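PDB 6K10: aldehyde dehydrogenase from Staphylococcus aureus, which oxidises the aldehyde 4,4'-diaponeurosporen-4-al to 4,4'-diaponeurosporenoic acid, a step in the biosynthesis of the carotenoid pigment staphyloxanthin. Local coordinates for residues 69-78 with 122-133; 357-365 with 382-390. The protein carries 1 engineered substitution. All blocks are in the same frame, centred on the assembly; numbering follows the deposited sequence.

Contact 1. Residues 69-78 with 122-133; sequences TEIGITLKSI and NYPFQLVFEPLI
Glu70 reaches across to the backbone at Phe125 and Gln126 and sets its carboxylate against it. OE1 takes two N-H groups at once. Gln126 N, 2.9 Å from Glu70 OE1 and nearly straight at 165°, meets it close to the C-O direction. Phe125 N, 3.0 Å from Glu70 OE1, comes to the syn lone pair in a more bent bond. A bend at chi2 turns the carboxylate toward these amides. Its other oxygen, OE2, packs on Pro124 CD and forms a salt bridge with Lys61, whose ammonium also lies against the Tyr123 ring as a cation-pi partner. Thr69 OG1, hydrogen-bonded to Glu65 O one turn back in its own helix, touches that ring at its edge, 3.6 Å from Tyr123 CE2.

The Gln126 side chain is a knob in a hole formed by Thr69, Glu70, Ile73 and Thr74; its OE1 stops 3.0 Å from Thr74 OG1, whose hydroxyl is given to Glu70 O in its own helix. The two helices run nearly parallel, 10° apart with axes 9.3 Å from each other, joining helix 63-89 of the N-terminal helical layer to the helix that follows strand 104-118 of the Rossmann-like, NAD-binding part of the aldehyde dehydrogenase fold.

Further along, Ser77 OG lies anti to its own N (chi1 -177°) and donates to the syn lone pair of Glu130 OE2 at 2.7 Å; the partner oxygen of that carboxylate bonds Ser427. Beside this pair Ile133 CD1 presses tightly on Ile78 CG1, 3.5 Å away, the two side chains crossing at about a right angle.

Contact 2. Residues 357-365 with 382-390; sequences LDEAIAFIH and ATQRVINEL
Arg385 and Asp358 meet with their side chains at roughly right angles, the guanidinium end-on to a single oxygen. Asp358 OD1 lies 2.8 Å from Arg385 NH1 and 2.9 Å from Arg385 NH2. The oxygen is near the guanidinium plane, but both nitrogens stand well out of the Asp358 carboxylate plane, on the same face; the two planes are 42° apart. The same guanidinium is held side-on by Glu389 of its own helix: Arg385 NE bonds Glu389 OE2 at 2.6 Å and Arg385 NH2 bonds Glu389 OE1. Four bonds to two carboxylates thus fix the rotation of the group, and a turn at chi3 (74°) directs it across to Asp358. The positive charge between them probably offsets repulsion between the two acids.

Ile361 places its CD1 over one face of the guanidinium, toward the rim, 3.8 Å from Arg385 NH2. Its other branch, CG2, meets Leu390 CD2 at 3.7 Å. Leu390 CD1 fits between Ile361 CG1 and Ile364 CD1, the Ile364 and Leu390 side chains crossing nearly perpendicularly. Leu357 CD2 makes looser contacts with Ala382 CB, Arg385 CB and Val386 CG2.

Ile364, Val386 and Leu390 rest on Leu373 of strand 372-376. Strand 348-354 precedes the first helix and strand 394-397 follows the second; two near-parallel helices, 20° apart, side by side on a parallel part of the sheet are typical of the alpha/beta catalytic domain of aldehyde dehydrogenases.

In the fold
Contact 1 and contact 2 follow one another along the chain; their centres lie about 33 Å apart, with nearest atoms about 20 Å from each other. The first is buried, its centre about 11 Å from that of the chain, and borders the active site: the side chain of Asn122 is about 5 Å from that of Ser251, an engineered residue at a predicted catalytic position, and that of Glu130 about 9 Å from predicted catalytic Glu217. The centre of contact 2 is about 24 Å from the chain centre, away from these sites. Both reach the second subunit: Ile73 packs on Phe464 of that subunit, while Asn388 and Leu390 accept hydrogen bonds from its Lys108 and Lys435.

Contact 1. Residues 69-78 with 122-133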
loop_
_atom_site.group_PDB
_atom_site.type_symbol
_atom_site.label_atom_id
_atom_site.label_comp_id
_atom_site.label_asym_id
_atom_site.label_seq_id
_atom_site.Cartn_x
_atom_site.Cartn_y
_atom_site.Cartn_z
ATOM N N THR A 69 5.138 3.479 26.561
ATOM C CA THR A 69 5.573 3.097 25.225
ATOM C C THR A 69 5.241 1.663 24.839
ATOM O O THR A 69 5.417 1.305 23.669
ATOM C CB THR A 69 7.089 3.309 25.070
ATOM O OG1 THR A 69 7.796 2.403 25.928
ATOM C CG2 THR A 69 7.470 4.741 25.419
ATOM N N GLU A 70 4.778 0.826 25.771
ATOM C CA GLU A 70 4.492 -0.561 25.416
ATOM C C GLU A 70 3.123 -1.027 25.902
ATOM O O GLU A 70 2.268 -1.387 25.087
ATOM C CB GLU A 70 5.585 -1.495 25.953
ATOM C CG GLU A 70 7.006 -1.040 25.647
ATOM C CD GLU A 70 7.787 -2.035 24.803
ATOM O OE1 GLU A 70 7.161 -2.875 24.124
ATOM O OE2 GLU A 70 9.031 -1.972 24.814
ATOM N N ILE A 71 2.894 -1.029 27.214
ATOM C CA ILE A 71 1.668 -1.621 27.749
ATOM C C ILE A 71 0.490 -0.668 27.609
ATOM O O ILE A 71 -0.530 -1.002 26.993
ATOM C CB ILE A 71 1.858 -2.046 29.215
ATOM C CG1 ILE A 71 2.987 -3.063 29.337
ATOM C CG2 ILE A 71 0.562 -2.618 29.766
ATOM C CD1 ILE A 71 3.161 -3.586 30.738
ATOM N N GLY A 72 0.598 0.519 28.208
ATOM C CA GLY A 72 -0.545 1.418 28.258
ATOM C C GLY A 72 -1.024 1.841 26.885
ATOM O O GLY A 72 -2.229 1.902 26.627
ATOM N N ILE A 73 -0.086 2.138 25.983
ATOM C CA ILE A 73 -0.457 2.552 24.636
ATOM C C ILE A 73 -1.160 1.418 23.898
ATOM O O ILE A 73 -2.036 1.662 23.059
ATOM C CB ILE A 73 0.791 3.053 23.884
ATOM C CG1 ILE A 73 0.416 3.626 22.518
ATOM C CG2 ILE A 73 1.822 1.943 23.740
ATOM C CD1 ILE A 73 1.438 4.600 21.981
ATOM N N THR A 74 -0.809 0.166 24.207
ATOM C CA THR A 74 -1.475 -0.972 23.582
ATOM C C THR A 74 -2.889 -1.141 24.120
ATOM O O THR A 74 -3.837 -1.337 23.351
ATOM C CB THR A 74 -0.655 -2.243 23.805
ATOM O OG1 THR A 74 0.634 -2.089 23.197
ATOM C CG2 THR A 74 -1.355 -3.456 23.201
ATOM N N LEU A 75 -3.050 -1.065 25.444
ATOM C CA LEU A 75 -4.379 -1.146 26.040
ATOM C C LEU A 75 -5.291 -0.060 25.487
ATOM O O LEU A 75 -6.456 -0.316 25.158
ATOM C CB LEU A 75 -4.277 -1.036 27.562
ATOM C CG LEU A 75 -3.652 -2.228 28.286
ATOM C CD1 LEU A 75 -3.539 -1.933 29.771
ATOM C CD2 LEU A 75 -4.475 -3.484 28.048
ATOM N N LYS A 76 -4.771 1.164 25.375
ATOM C CA LYS A 76 -5.555 2.256 24.807
ATOM C C LYS A 76 -5.938 1.966 23.361
ATOM O O LYS A 76 -7.064 2.258 22.939
ATOM C CB LYS A 76 -4.767 3.562 24.905
ATOM C CG LYS A 76 -5.581 4.806 24.605
ATOM N N SER A 77 -5.019 1.383 22.587
ATOM C CA SER A 77 -5.312 1.085 21.188
ATOM C C SER A 77 -6.364 -0.012 21.059
ATOM O O SER A 77 -7.247 0.071 20.196
ATOM C CB SER A 77 -4.028 0.694 20.457
ATOM O OG SER A 77 -4.274 0.464 19.081
ATOM N N ILE A 78 -6.283 -1.051 21.897
ATOM C CA ILE A 78 -7.304 -2.097 21.891
ATOM C C ILE A 78 -8.670 -1.498 22.176
ATOM O O ILE A 78 -9.656 -1.791 21.489
ATOM C CB ILE A 78 -6.966 -3.197 22.915
ATOM C CG1 ILE A 78 -5.670 -3.915 22.551
ATOM C CG2 ILE A 78 -8.116 -4.194 23.024
ATOM C CD1 ILE A 78 -5.115 -4.765 23.671
ATOM N N ASN A 122 13.527 -3.691 20.242
ATOM C CA ASN A 122 13.635 -2.427 20.965
ATOM C C ASN A 122 12.341 -2.022 21.663
ATOM O O ASN A 122 12.385 -1.515 22.789
ATOM C CB ASN A 122 14.122 -1.320 20.022
ATOM C CG ASN A 122 13.212 -1.104 18.830
ATOM O OD1 ASN A 122 12.714 -2.051 18.228
ATOM N ND2 ASN A 122 13.006 0.160 18.470
ATOM N N TYR A 123 11.190 -2.218 21.025
ATOM C CA TYR A 123 9.894 -2.141 21.692
ATOM C C TYR A 123 9.211 -3.480 21.451
ATOM O O TYR A 123 8.246 -3.581 20.681
ATOM C CB TYR A 123 9.058 -0.964 21.197
ATOM C CG TYR A 123 9.686 0.371 21.532
ATOM C CD1 TYR A 123 10.695 0.901 20.739
ATOM C CD2 TYR A 123 9.288 1.089 22.652
ATOM C CE1 TYR A 123 11.281 2.112 21.042
ATOM C CE2 TYR A 123 9.867 2.305 22.963
ATOM C CZ TYR A 123 10.864 2.810 22.155
ATOM O OH TYR A 123 11.448 4.019 22.459
ATOM N N PRO A 124 9.701 -4.537 22.106
ATOM C CA PRO A 124 9.364 -5.901 21.674
ATOM C C PRO A 124 7.926 -6.282 21.940
ATOM O O PRO A 124 7.434 -7.239 21.328
ATOM C CB PRO A 124 10.331 -6.769 22.487
ATOM C CG PRO A 124 10.596 -5.966 23.724
ATOM C CD PRO A 124 10.549 -4.521 23.311
ATOM N N PHE A 125 7.237 -5.567 22.825
ATOM C CA PHE A 125 5.833 -5.825 23.111
ATOM C C PHE A 125 4.933 -4.991 22.201
ATOM O O PHE A 125 4.074 -5.535 21.501
ATOM C CB PHE A 125 5.559 -5.546 24.594
ATOM C CG PHE A 125 4.140 -5.786 25.017
ATOM C CD1 PHE A 125 3.209 -4.762 24.974
ATOM C CD2 PHE A 125 3.742 -7.029 25.477
ATOM C CE1 PHE A 125 1.904 -4.977 25.369
ATOM C CE2 PHE A 125 2.437 -7.250 25.877
ATOM C CZ PHE A 125 1.517 -6.223 25.823
ATOM N N GLN A 126 5.140 -3.670 22.188
ATOM C CA GLN A 126 4.304 -2.784 21.379
ATOM C C GLN A 126 4.373 -3.130 19.897
ATOM O O GLN A 126 3.354 -3.096 19.197
ATOM C CB GLN A 126 4.706 -1.325 21.610
ATOM C CG GLN A 126 4.405 -0.381 20.451
ATOM C CD GLN A 126 2.939 -0.018 20.333
ATOM O OE1 GLN A 126 2.113 -0.427 21.151
ATOM N NE2 GLN A 126 2.607 0.760 19.310
ATOM N N LEU A 127 5.559 -3.479 19.402
ATOM C CA LEU A 127 5.690 -3.781 17.984
ATOM C C LEU A 127 5.156 -5.157 17.615
ATOM O O LEU A 127 5.086 -5.473 16.424
ATOM C CB LEU A 127 7.147 -3.626 17.552
ATOM C CG LEU A 127 7.658 -2.190 17.727
ATOM C CD1 LEU A 127 9.171 -2.115 17.595
ATOM C CD2 LEU A 127 6.985 -1.264 16.725
ATOM N N VAL A 128 4.790 -5.976 18.593
ATOM C CA VAL A 128 3.967 -7.151 18.326
ATOM C C VAL A 128 2.484 -6.797 18.316
ATOM O O VAL A 128 1.752 -7.166 17.392
ATOM C CB VAL A 128 4.268 -8.267 19.354
ATOM C CG1 VAL A 128 3.133 -9.288 19.380
ATOM C CG2 VAL A 128 5.577 -8.970 19.037
ATOM N N PHE A 129 2.028 -6.043 19.319
ATOM C CA PHE A 129 0.593 -5.985 19.572
ATOM C C PHE A 129 -0.127 -4.855 18.848
ATOM O O PHE A 129 -1.314 -5.006 18.531
ATOM C CB PHE A 129 0.337 -5.925 21.080
ATOM C CG PHE A 129 0.562 -7.247 21.773
ATOM C CD1 PHE A 129 -0.445 -8.190 21.794
ATOM C CD2 PHE A 129 1.771 -7.558 22.368
ATOM C CE1 PHE A 129 -0.264 -9.413 22.401
ATOM C CE2 PHE A 129 1.959 -8.785 22.978
ATOM C CZ PHE A 129 0.939 -9.714 22.998
ATOM N N GLU A 130 0.543 -3.733 18.548
ATOM C CA GLU A 130 -0.125 -2.730 17.724
ATOM C C GLU A 130 -0.427 -3.255 16.317
ATOM O O GLU A 130 -1.559 -3.071 15.845
ATOM C CB GLU A 130 0.675 -1.424 17.699
ATOM C CG GLU A 130 0.043 -0.363 16.810
ATOM C CD GLU A 130 -1.430 -0.129 17.129
ATOM O OE1 GLU A 130 -2.229 0.040 16.180
ATOM O OE2 GLU A 130 -1.798 -0.112 18.323
ATOM N N PRO A 131 0.504 -3.919 15.614
ATOM C CA PRO A 131 0.074 -4.600 14.377
ATOM C C PRO A 131 -1.001 -5.643 14.616
ATOM O O PRO A 131 -1.954 -5.733 13.829
ATOM C CB PRO A 131 1.369 -5.230 13.840
ATOM C CG PRO A 131 2.464 -4.535 14.521
ATOM C CD PRO A 131 1.950 -4.082 15.848
ATOM N N LEU A 132 -0.883 -6.423 15.694
ATOM C CA LEU A 132 -1.846 -7.492 15.949
ATOM C C LEU A 132 -3.261 -6.949 16.100
ATOM O O LEU A 132 -4.221 -7.546 15.593
ATOM C CB LEU A 132 -1.449 -8.271 17.201
ATOM C CG LEU A 132 -2.334 -9.482 17.503
ATOM C CD1 LEU A 132 -2.160 -10.550 16.431
ATOM C CD2 LEU A 132 -2.057 -10.048 18.888
ATOM N N ILE A 133 -3.412 -5.826 16.809
ATOM C CA ILE A 133 -4.725 -5.202 16.951
ATOM C C ILE A 133 -5.340 -4.958 15.581
ATOM O O ILE A 133 -6.508 -5.280 15.336
ATOM C CB ILE A 133 -4.618 -3.894 17.754
ATOM C CG1 ILE A 133 -4.173 -4.172 19.189
ATOM C CG2 ILE A 133 -5.948 -3.172 17.753
ATOM C CD1 ILE A 133 -3.635 -2.947 19.892
#

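Contact 2. Residues 357-365 with 382-390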
loop_
_atom_site.group_PDB
_atom_site.type_symbol
_atom_site.label_atom_id
_atom_site.label_comp_id
_atom_site.label_asym_id
_atom_site.label_seq_id
_atom_site.Cartn_x
_atom_site.Cartn_y
_atom_site.Cartn_z
ATOM N N LEU A 357 20.889 26.868 5.754
ATOM C CA LEU A 357 19.900 25.793 5.681
ATOM C C LEU A 357 20.045 24.972 4.408
ATOM O O LEU A 357 19.742 23.769 4.399
ATOM C CB LEU A 357 18.486 26.364 5.772
ATOM C CG LEU A 357 17.396 25.299 5.951
ATOM C CD1 LEU A 357 17.512 24.670 7.328
ATOM C CD2 LEU A 357 15.996 25.864 5.722
ATOM N N ASP A 358 20.491 25.603 3.317
ATOM C CA ASP A 358 20.693 24.869 2.072
ATOM C C ASP A 358 21.728 23.764 2.246
ATOM O O ASP A 358 21.594 22.682 1.657
ATOM C CB ASP A 358 21.100 25.831 0.953
ATOM C CG ASP A 358 20.101 26.965 0.767
ATOM O OD1 ASP A 358 19.030 26.744 0.158
ATOM O OD2 ASP A 358 20.389 28.088 1.232
ATOM N N GLU A 359 22.764 24.015 3.054
ATOM C CA GLU A 359 23.762 22.982 3.312
ATOM C C GLU A 359 23.178 21.845 4.141
ATOM O O GLU A 359 23.417 20.666 3.845
ATOM C CB GLU A 359 24.978 23.594 4.009
ATOM N N ALA A 360 22.397 22.173 5.171
ATOM C CA ALA A 360 21.752 21.130 5.963
ATOM C C ALA A 360 20.823 20.274 5.103
ATOM O O ALA A 360 20.835 19.042 5.191
ATOM C CB ALA A 360 20.987 21.759 7.127
ATOM N N ILE A 361 20.027 20.916 4.244
ATOM C CA ILE A 361 19.112 20.194 3.362
ATOM C C ILE A 361 19.887 19.327 2.376
ATOM O O ILE A 361 19.539 18.161 2.142
ATOM C CB ILE A 361 18.176 21.190 2.643
ATOM C CG1 ILE A 361 17.146 21.753 3.627
ATOM C CG2 ILE A 361 17.505 20.548 1.429
ATOM C CD1 ILE A 361 16.243 22.827 3.036
ATOM N N ALA A 362 20.951 19.880 1.786
ATOM C CA ALA A 362 21.789 19.099 0.881
ATOM C C ALA A 362 22.392 17.886 1.582
ATOM O O ALA A 362 22.392 16.780 1.029
ATOM C CB ALA A 362 22.894 19.984 0.307
ATOM N N PHE A 363 22.909 18.079 2.798
ATOM C CA PHE A 363 23.463 16.975 3.577
ATOM C C PHE A 363 22.442 15.856 3.748
ATOM O O PHE A 363 22.741 14.681 3.509
ATOM C CB PHE A 363 23.930 17.495 4.940
ATOM C CG PHE A 363 24.691 16.479 5.759
ATOM C CD1 PHE A 363 24.024 15.548 6.543
ATOM C CD2 PHE A 363 26.077 16.472 5.763
ATOM C CE1 PHE A 363 24.723 14.624 7.297
ATOM C CE2 PHE A 363 26.781 15.551 6.518
ATOM C CZ PHE A 363 26.103 14.627 7.285
ATOM N N ILE A 364 21.225 16.208 4.165
ATOM C CA ILE A 364 20.198 15.200 4.423
ATOM C C ILE A 364 19.737 14.551 3.122
ATOM O O ILE A 364 19.497 13.337 3.068
ATOM C CB ILE A 364 19.024 15.828 5.204
ATOM C CG1 ILE A 364 19.503 16.326 6.567
ATOM C CG2 ILE A 364 17.863 14.845 5.354
ATOM C CD1 ILE A 364 18.551 17.301 7.242
ATOM N N HIS A 365 19.619 15.339 2.050
ATOM C CA HIS A 365 19.145 14.799 0.782
ATOM C C HIS A 365 20.161 13.870 0.123
ATOM O O HIS A 365 19.780 13.073 -0.741
ATOM C CB HIS A 365 18.781 15.944 -0.168
ATOM C CG HIS A 365 17.837 15.544 -1.261
ATOM N ND1 HIS A 365 18.241 14.843 -2.376
ATOM C CD2 HIS A 365 16.504 15.739 -1.401
ATOM C CE1 HIS A 365 17.198 14.628 -3.159
ATOM N NE2 HIS A 365 16.132 15.161 -2.590
ATOM N N ALA A 382 11.429 28.717 7.259
ATOM C CA ALA A 382 12.346 27.586 7.345
ATOM C C ALA A 382 11.572 26.291 7.550
ATOM O O ALA A 382 11.876 25.266 6.931
ATOM C CB ALA A 382 13.349 27.800 8.478
ATOM N N THR A 383 10.567 26.326 8.428
ATOM C CA THR A 383 9.677 25.187 8.625
ATOM C C THR A 383 9.081 24.728 7.304
ATOM O O THR A 383 9.088 23.533 6.982
ATOM C CB THR A 383 8.569 25.565 9.615
ATOM O OG1 THR A 383 9.155 26.082 10.812
ATOM C CG2 THR A 383 7.700 24.366 9.954
ATOM N N GLN A 384 8.576 25.678 6.517
ATOM C CA GLN A 384 7.953 25.337 5.246
ATOM C C GLN A 384 8.963 24.728 4.283
ATOM O O GLN A 384 8.659 23.745 3.595
ATOM C CB GLN A 384 7.308 26.581 4.638
ATOM C CG GLN A 384 6.538 26.317 3.360
ATOM N N ARG A 385 10.173 25.291 4.223
ATOM C CA ARG A 385 11.202 24.761 3.333
ATOM C C ARG A 385 11.510 23.303 3.650
ATOM O O ARG A 385 11.599 22.463 2.748
ATOM C CB ARG A 385 12.475 25.601 3.436
ATOM C CG ARG A 385 12.523 26.807 2.520
ATOM C CD ARG A 385 13.965 27.233 2.285
ATOM N NE ARG A 385 14.650 26.313 1.380
ATOM C CZ ARG A 385 15.956 26.331 1.137
ATOM N NH1 ARG A 385 16.734 27.221 1.737
ATOM N NH2 ARG A 385 16.486 25.452 0.295
ATOM N N VAL A 386 11.678 22.985 4.934
ATOM C CA VAL A 386 12.095 21.639 5.318
ATOM C C VAL A 386 11.001 20.626 5.003
ATOM O O VAL A 386 11.269 19.545 4.463
ATOM C CB VAL A 386 12.484 21.608 6.804
ATOM C CG1 VAL A 386 12.608 20.179 7.279
ATOM C CG2 VAL A 386 13.791 22.353 7.017
ATOM N N ILE A 387 9.751 20.957 5.337
ATOM C CA ILE A 387 8.648 20.029 5.096
ATOM C C ILE A 387 8.432 19.827 3.601
ATOM O O ILE A 387 8.108 18.721 3.148
ATOM C CB ILE A 387 7.368 20.531 5.789
ATOM C CG1 ILE A 387 7.591 20.659 7.300
ATOM C CG2 ILE A 387 6.193 19.611 5.479
ATOM C CD1 ILE A 387 6.474 21.370 8.030
ATOM N N ASN A 388 8.629 20.883 2.809
ATOM C CA ASN A 388 8.354 20.786 1.379
ATOM C C ASN A 388 9.505 20.149 0.611
ATOM O O ASN A 388 9.272 19.417 -0.357
ATOM C CB ASN A 388 8.048 22.169 0.803
ATOM C CG ASN A 388 6.754 22.752 1.334
ATOM O OD1 ASN A 388 5.922 22.040 1.898
ATOM N ND2 ASN A 388 6.566 24.049 1.131
ATOM N N GLU A 389 10.750 20.406 1.016
ATOM C CA GLU A 389 11.894 20.023 0.197
ATOM C C GLU A 389 12.530 18.697 0.593
ATOM O O GLU A 389 13.219 18.094 -0.237
ATOM C CB GLU A 389 12.962 21.121 0.233
ATOM C CG GLU A 389 12.506 22.430 -0.387
ATOM C CD GLU A 389 13.547 23.524 -0.273
ATOM O OE1 GLU A 389 14.753 23.212 -0.368
ATOM O OE2 GLU A 389 13.158 24.695 -0.084
ATOM N N LEU A 390 12.328 18.230 1.820
ATOM C CA LEU A 390 12.911 16.979 2.287
ATOM C C LEU A 390 11.811 15.955 2.522
ATOM O O LEU A 390 10.833 16.238 3.221
ATOM C CB LEU A 390 13.711 17.188 3.574
ATOM C CG LEU A 390 14.984 18.022 3.433
ATOM C CD1 LEU A 390 15.580 18.313 4.800
ATOM C CD2 LEU A 390 15.989 17.306 2.542
#